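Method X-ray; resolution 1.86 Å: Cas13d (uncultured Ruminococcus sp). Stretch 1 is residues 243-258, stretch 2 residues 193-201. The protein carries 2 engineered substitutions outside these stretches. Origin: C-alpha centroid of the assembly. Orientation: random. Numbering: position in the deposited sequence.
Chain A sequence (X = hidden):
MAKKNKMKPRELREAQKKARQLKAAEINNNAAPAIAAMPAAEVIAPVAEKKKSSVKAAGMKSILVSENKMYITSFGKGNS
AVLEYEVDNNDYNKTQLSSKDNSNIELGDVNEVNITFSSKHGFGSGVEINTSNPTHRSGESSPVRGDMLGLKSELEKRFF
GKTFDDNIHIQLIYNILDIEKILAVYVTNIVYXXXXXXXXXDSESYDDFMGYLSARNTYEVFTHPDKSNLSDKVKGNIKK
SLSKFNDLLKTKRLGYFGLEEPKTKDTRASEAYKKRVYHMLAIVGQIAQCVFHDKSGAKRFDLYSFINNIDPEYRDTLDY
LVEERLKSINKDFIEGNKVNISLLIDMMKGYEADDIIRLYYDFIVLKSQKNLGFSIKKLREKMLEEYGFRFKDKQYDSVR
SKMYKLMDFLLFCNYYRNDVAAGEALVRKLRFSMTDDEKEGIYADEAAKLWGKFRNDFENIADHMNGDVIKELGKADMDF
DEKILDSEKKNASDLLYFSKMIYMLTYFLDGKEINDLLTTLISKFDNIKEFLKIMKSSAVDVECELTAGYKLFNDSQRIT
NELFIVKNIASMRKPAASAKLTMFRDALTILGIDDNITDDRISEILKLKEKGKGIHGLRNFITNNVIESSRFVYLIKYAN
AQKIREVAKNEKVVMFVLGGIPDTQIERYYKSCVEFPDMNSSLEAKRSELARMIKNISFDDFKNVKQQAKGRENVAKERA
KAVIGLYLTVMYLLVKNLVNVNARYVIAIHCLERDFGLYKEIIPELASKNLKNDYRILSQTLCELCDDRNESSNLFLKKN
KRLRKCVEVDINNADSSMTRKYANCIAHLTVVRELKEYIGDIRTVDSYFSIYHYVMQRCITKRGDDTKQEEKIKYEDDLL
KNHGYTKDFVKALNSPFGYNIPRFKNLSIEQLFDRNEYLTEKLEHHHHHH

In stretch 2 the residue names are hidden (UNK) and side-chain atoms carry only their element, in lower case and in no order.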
# COMPACT_ATOMS: atom_id res chain seq x y z
N SER A 243 -4.57 -4.47 30.44
CA SER A 243 -3.84 -5.72 30.71
C SER A 243 -3.18 -6.23 29.42
O SER A 243 -2.04 -6.65 29.47
CB SER A 243 -4.78 -6.70 31.34
OG SER A 243 -4.29 -8.01 31.24
N LYS A 244 -3.90 -6.16 28.30
CA LYS A 244 -3.34 -6.56 26.98
C LYS A 244 -2.20 -5.61 26.60
O LYS A 244 -1.25 -6.06 26.02
CB LYS A 244 -4.45 -6.64 25.94
CG LYS A 244 -5.34 -7.86 26.06
CD LYS A 244 -4.66 -9.09 25.55
CE LYS A 244 -5.56 -10.29 25.38
NZ LYS A 244 -5.52 -10.82 24.00
N PHE A 245 -2.33 -4.34 26.93
CA PHE A 245 -1.31 -3.32 26.59
C PHE A 245 0.00 -3.67 27.31
O PHE A 245 1.04 -3.65 26.70
CB PHE A 245 -1.82 -1.95 27.03
CG PHE A 245 -0.89 -0.77 26.87
CD1 PHE A 245 -0.65 -0.22 25.63
CD2 PHE A 245 -0.32 -0.17 27.97
CE1 PHE A 245 0.18 0.88 25.49
CE2 PHE A 245 0.51 0.92 27.84
CZ PHE A 245 0.75 1.45 26.60
N ASN A 246 -0.09 -4.01 28.59
CA ASN A 246 1.11 -4.43 29.35
C ASN A 246 1.67 -5.71 28.75
O ASN A 246 2.85 -5.84 28.69
CB ASN A 246 0.84 -4.52 30.84
CG ASN A 246 0.67 -3.17 31.47
OD1 ASN A 246 1.45 -2.28 31.22
ND2 ASN A 246 -0.37 -3.00 32.26
N ASP A 247 0.80 -6.62 28.30
CA ASP A 247 1.27 -7.88 27.69
C ASP A 247 2.10 -7.55 26.45
O ASP A 247 3.15 -8.12 26.29
CB ASP A 247 0.08 -8.75 27.29
CG ASP A 247 -0.62 -9.45 28.43
OD1 ASP A 247 0.00 -9.61 29.47
OD2 ASP A 247 -1.78 -9.83 28.27
N LEU A 248 1.63 -6.62 25.63
CA LEU A 248 2.37 -6.22 24.41
C LEU A 248 3.70 -5.58 24.79
O LEU A 248 4.67 -5.84 24.14
CB LEU A 248 1.50 -5.24 23.62
CG LEU A 248 2.08 -4.80 22.28
CD1 LEU A 248 2.38 -5.99 21.41
CD2 LEU A 248 1.12 -3.88 21.57
N LEU A 249 3.73 -4.75 25.82
CA LEU A 249 4.99 -4.11 26.24
C LEU A 249 6.00 -5.17 26.69
O LEU A 249 7.17 -5.01 26.43
CB LEU A 249 4.71 -3.10 27.35
CG LEU A 249 3.88 -1.89 26.95
CD1 LEU A 249 3.42 -1.11 28.16
CD2 LEU A 249 4.63 -0.99 25.99
N LYS A 250 5.52 -6.20 27.39
CA LYS A 250 6.37 -7.29 27.93
C LYS A 250 7.03 -8.11 26.81
O LYS A 250 8.09 -8.65 27.03
CB LYS A 250 5.60 -8.07 28.99
CG LYS A 250 5.23 -7.25 30.22
CD LYS A 250 4.63 -8.01 31.38
CE LYS A 250 3.24 -8.50 31.13
NZ LYS A 250 2.43 -8.63 32.37
N THR A 251 6.39 -8.20 25.65
CA THR A 251 6.96 -9.02 24.55
C THR A 251 8.28 -8.45 24.05
O THR A 251 9.04 -9.23 23.54
CB THR A 251 5.99 -9.23 23.39
OG1 THR A 251 5.87 -8.02 22.66
CG2 THR A 251 4.64 -9.74 23.82
N LYS A 252 8.37 -7.12 24.00
CA LYS A 252 9.52 -6.35 23.46
C LYS A 252 9.45 -6.30 21.93
O LYS A 252 10.33 -5.71 21.31
CB LYS A 252 10.86 -6.87 23.97
CG LYS A 252 11.01 -6.98 25.47
CD LYS A 252 10.67 -5.71 26.18
CE LYS A 252 10.85 -5.77 27.68
NZ LYS A 252 10.04 -4.75 28.37
N ARG A 253 8.38 -6.86 21.36
CA ARG A 253 8.14 -6.98 19.90
C ARG A 253 7.86 -5.62 19.24
O ARG A 253 8.02 -5.51 18.03
CB ARG A 253 7.04 -8.01 19.63
CG ARG A 253 7.50 -9.44 19.86
CD ARG A 253 7.09 -10.34 18.72
NE ARG A 253 7.57 -11.69 18.84
CZ ARG A 253 7.15 -12.52 19.76
NH1 ARG A 253 6.16 -12.18 20.55
NH2 ARG A 253 7.71 -13.70 19.88
N LEU A 254 7.56 -4.59 20.03
CA LEU A 254 7.28 -3.23 19.49
C LEU A 254 8.54 -2.66 18.82
O LEU A 254 8.43 -1.81 17.97
CB LEU A 254 6.75 -2.30 20.58
CG LEU A 254 5.25 -2.43 20.84
CD1 LEU A 254 4.82 -1.56 22.00
CD2 LEU A 254 4.44 -2.11 19.60
N GLY A 255 9.70 -3.20 19.17
CA GLY A 255 10.99 -2.78 18.61
C GLY A 255 11.06 -3.08 17.12
O GLY A 255 11.81 -2.43 16.42
N TYR A 256 10.25 -4.02 16.67
CA TYR A 256 10.21 -4.41 15.24
C TYR A 256 9.75 -3.21 14.42
O TYR A 256 10.23 -3.04 13.30
CB TYR A 256 9.29 -5.62 15.06
CG TYR A 256 9.94 -6.94 15.39
CD1 TYR A 256 11.21 -7.24 14.95
CD2 TYR A 256 9.28 -7.89 16.14
CE1 TYR A 256 11.80 -8.46 15.23
CE2 TYR A 256 9.86 -9.10 16.44
CZ TYR A 256 11.12 -9.39 15.98
OH TYR A 256 11.69 -10.58 16.26
N PHE A 257 8.86 -2.41 14.99
CA PHE A 257 8.23 -1.24 14.34
C PHE A 257 9.05 0.02 14.56
O PHE A 257 8.63 1.06 14.14
CB PHE A 257 6.89 -0.96 15.00
CG PHE A 257 5.84 -2.01 14.78
CD1 PHE A 257 5.71 -2.64 13.56
CD2 PHE A 257 4.95 -2.32 15.77
CE1 PHE A 257 4.71 -3.58 13.36
CE2 PHE A 257 3.95 -3.25 15.58
CZ PHE A 257 3.84 -3.88 14.37
N GLY A 258 10.20 -0.08 15.21
CA GLY A 258 10.96 1.14 15.50
C GLY A 258 10.47 1.79 16.78
O GLY A 258 10.84 2.91 17.01
N UNK A 193 -1.69 -7.43 13.19
CA UNK A 193 -0.26 -7.52 13.53
C UNK A 193 -0.07 -7.27 15.03
O UNK A 193 0.67 -7.99 15.66
c UNK A 193 0.51 -6.53 12.73
N UNK A 194 -0.75 -6.26 15.57
CA UNK A 194 -0.60 -5.96 17.02
C UNK A 194 -1.11 -7.13 17.86
O UNK A 194 -0.44 -7.48 18.79
c UNK A 194 -1.33 -4.65 17.31
c UNK A 194 0.68 -3.19 17.46
c UNK A 194 -0.62 -3.43 16.73
c UNK A 194 -1.50 -2.21 16.77
N UNK A 195 -2.25 -7.71 17.51
CA UNK A 195 -2.77 -8.89 18.23
C UNK A 195 -1.82 -10.07 18.08
O UNK A 195 -1.59 -10.78 19.04
o UNK A 195 -5.51 -8.66 19.62
n UNK A 195 -5.71 -7.41 17.80
c UNK A 195 -4.17 -9.27 17.78
c UNK A 195 -5.21 -8.43 18.47
N UNK A 196 -1.30 -10.26 16.88
CA UNK A 196 -0.40 -11.39 16.55
C UNK A 196 0.89 -11.29 17.37
O UNK A 196 1.38 -12.30 17.82
c UNK A 196 0.79 -12.62 14.74
o UNK A 196 0.42 -13.72 15.07
n UNK A 196 1.92 -12.41 14.11
c UNK A 196 -0.03 -11.40 15.08
N UNK A 197 1.33 -10.06 17.61
CA UNK A 197 2.59 -9.68 18.29
C UNK A 197 2.58 -10.24 19.72
O UNK A 197 3.64 -10.49 20.25
c UNK A 197 2.63 -8.16 18.36
s UNK A 197 4.36 -6.38 17.29
c UNK A 197 3.97 -7.57 18.58
c UNK A 197 4.81 -7.51 15.99
N UNK A 198 1.39 -10.41 20.28
CA UNK A 198 1.21 -10.91 21.66
C UNK A 198 1.74 -12.33 21.80
O UNK A 198 2.30 -12.65 22.84
c UNK A 198 -0.85 -9.45 22.15
c UNK A 198 -0.05 -8.64 23.14
c UNK A 198 -0.27 -10.85 22.00
c UNK A 198 -2.28 -9.53 22.62
N UNK A 199 1.56 -13.16 20.77
CA UNK A 199 1.99 -14.56 20.89
C UNK A 199 0.97 -15.45 21.58
O UNK A 199 1.39 -16.47 22.15
N UNK A 200 -0.30 -15.02 21.62
CA UNK A 200 -1.41 -15.82 22.22
C UNK A 200 -1.96 -16.68 21.09
O UNK A 200 -3.04 -16.37 20.57
c UNK A 200 -2.36 -14.72 24.29
c UNK A 200 -2.65 -13.61 22.03
c UNK A 200 -2.52 -14.92 22.79
c UNK A 200 -3.47 -13.71 20.77
N UNK A 201 -1.25 -17.74 20.76
CA UNK A 201 -1.67 -18.54 19.59
C UNK A 201 -3.07 -19.13 19.81
O UNK A 201 -3.91 -18.98 18.90
c UNK A 201 -0.54 -19.51 19.25
c UNK A 201 0.86 -17.71 18.23
c UNK A 201 -0.20 -17.86 17.16
c UNK A 201 0.83 -18.85 19.21
n UNK A 201 0.38 -18.32 15.88

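The side chain at position 193 is a single carbon, pointing toward stretch 1 but not coming within 4.5 Å of it. This is Ala 193.

Position 194 carries four carbons, forked at the second. CA-to-CB points sideways, yet the end of the chain comes nearer to stretch 1. One fork carbon lies 3.8 Å from Phe 257 CE2 and 4.2 Å from Leu 248 CD2. A fork at the second carbon of four makes this Leu 194, and the carbon in both contacts is CD2.

Position 195 has two carbons, the second carrying one oxygen and one nitrogen. CA-to-CB points away from stretch 1. The terminal amide identifies Asn 195.

Position 196 shows the same atoms: two carbons, with one oxygen and one nitrogen on the second. It is out of reach of stretch 1, and its amide nitrogen is hydrogen-bonded elsewhere in the structure. This is Asn 196.

Position 197 has an unbranched chain of two carbons, a sulfur and a last carbon. The sulfur lies 3.6 Å from Phe 257 CE2. The second carbon is 3.3 Å from Arg 253 CB and 3.6 Å from Leu 248 CD1. A thioether in a straight chain is Met 197.

Position 198 again has four carbons, forked at the second. One fork carbon is 3.8 Å from Leu 248 CB; the other is 3.8 Å from Lys 244 NZ. This is Leu 198.

Position 199 has no side-chain atoms. Its phi is positive, and a CB would be jammed against the carbonyl O of Leu 198. It is Gly 199.

Position 200 has four carbons, forked at the first, with one arm two carbons long. It is poorly ordered and only grazes Lys 244. The pattern is that of Ile 200.

Position 201 has four carbons in a row ending in nitrogen. It is poorly ordered and out of reach of stretch 1. It is Lys 201.

The contact is mainly apolar and buries 575 Å², both sides summed. The two helix axes cross at 71°. Met 197 has the largest covered area; it packs against Leu 248, Arg 253 and Phe 257, with its sulfur oblique to the Phe 257 ring. Leu 198 covers the helix at Lys 244 and Leu 248. One hydrogen bond joins the stretches: Arg 253 NH1 donates to Met 197 O at 3.0 Å. That carbonyl lies near the guanidinium plane.

Stretch 2 193-201: ALNNMLGIK
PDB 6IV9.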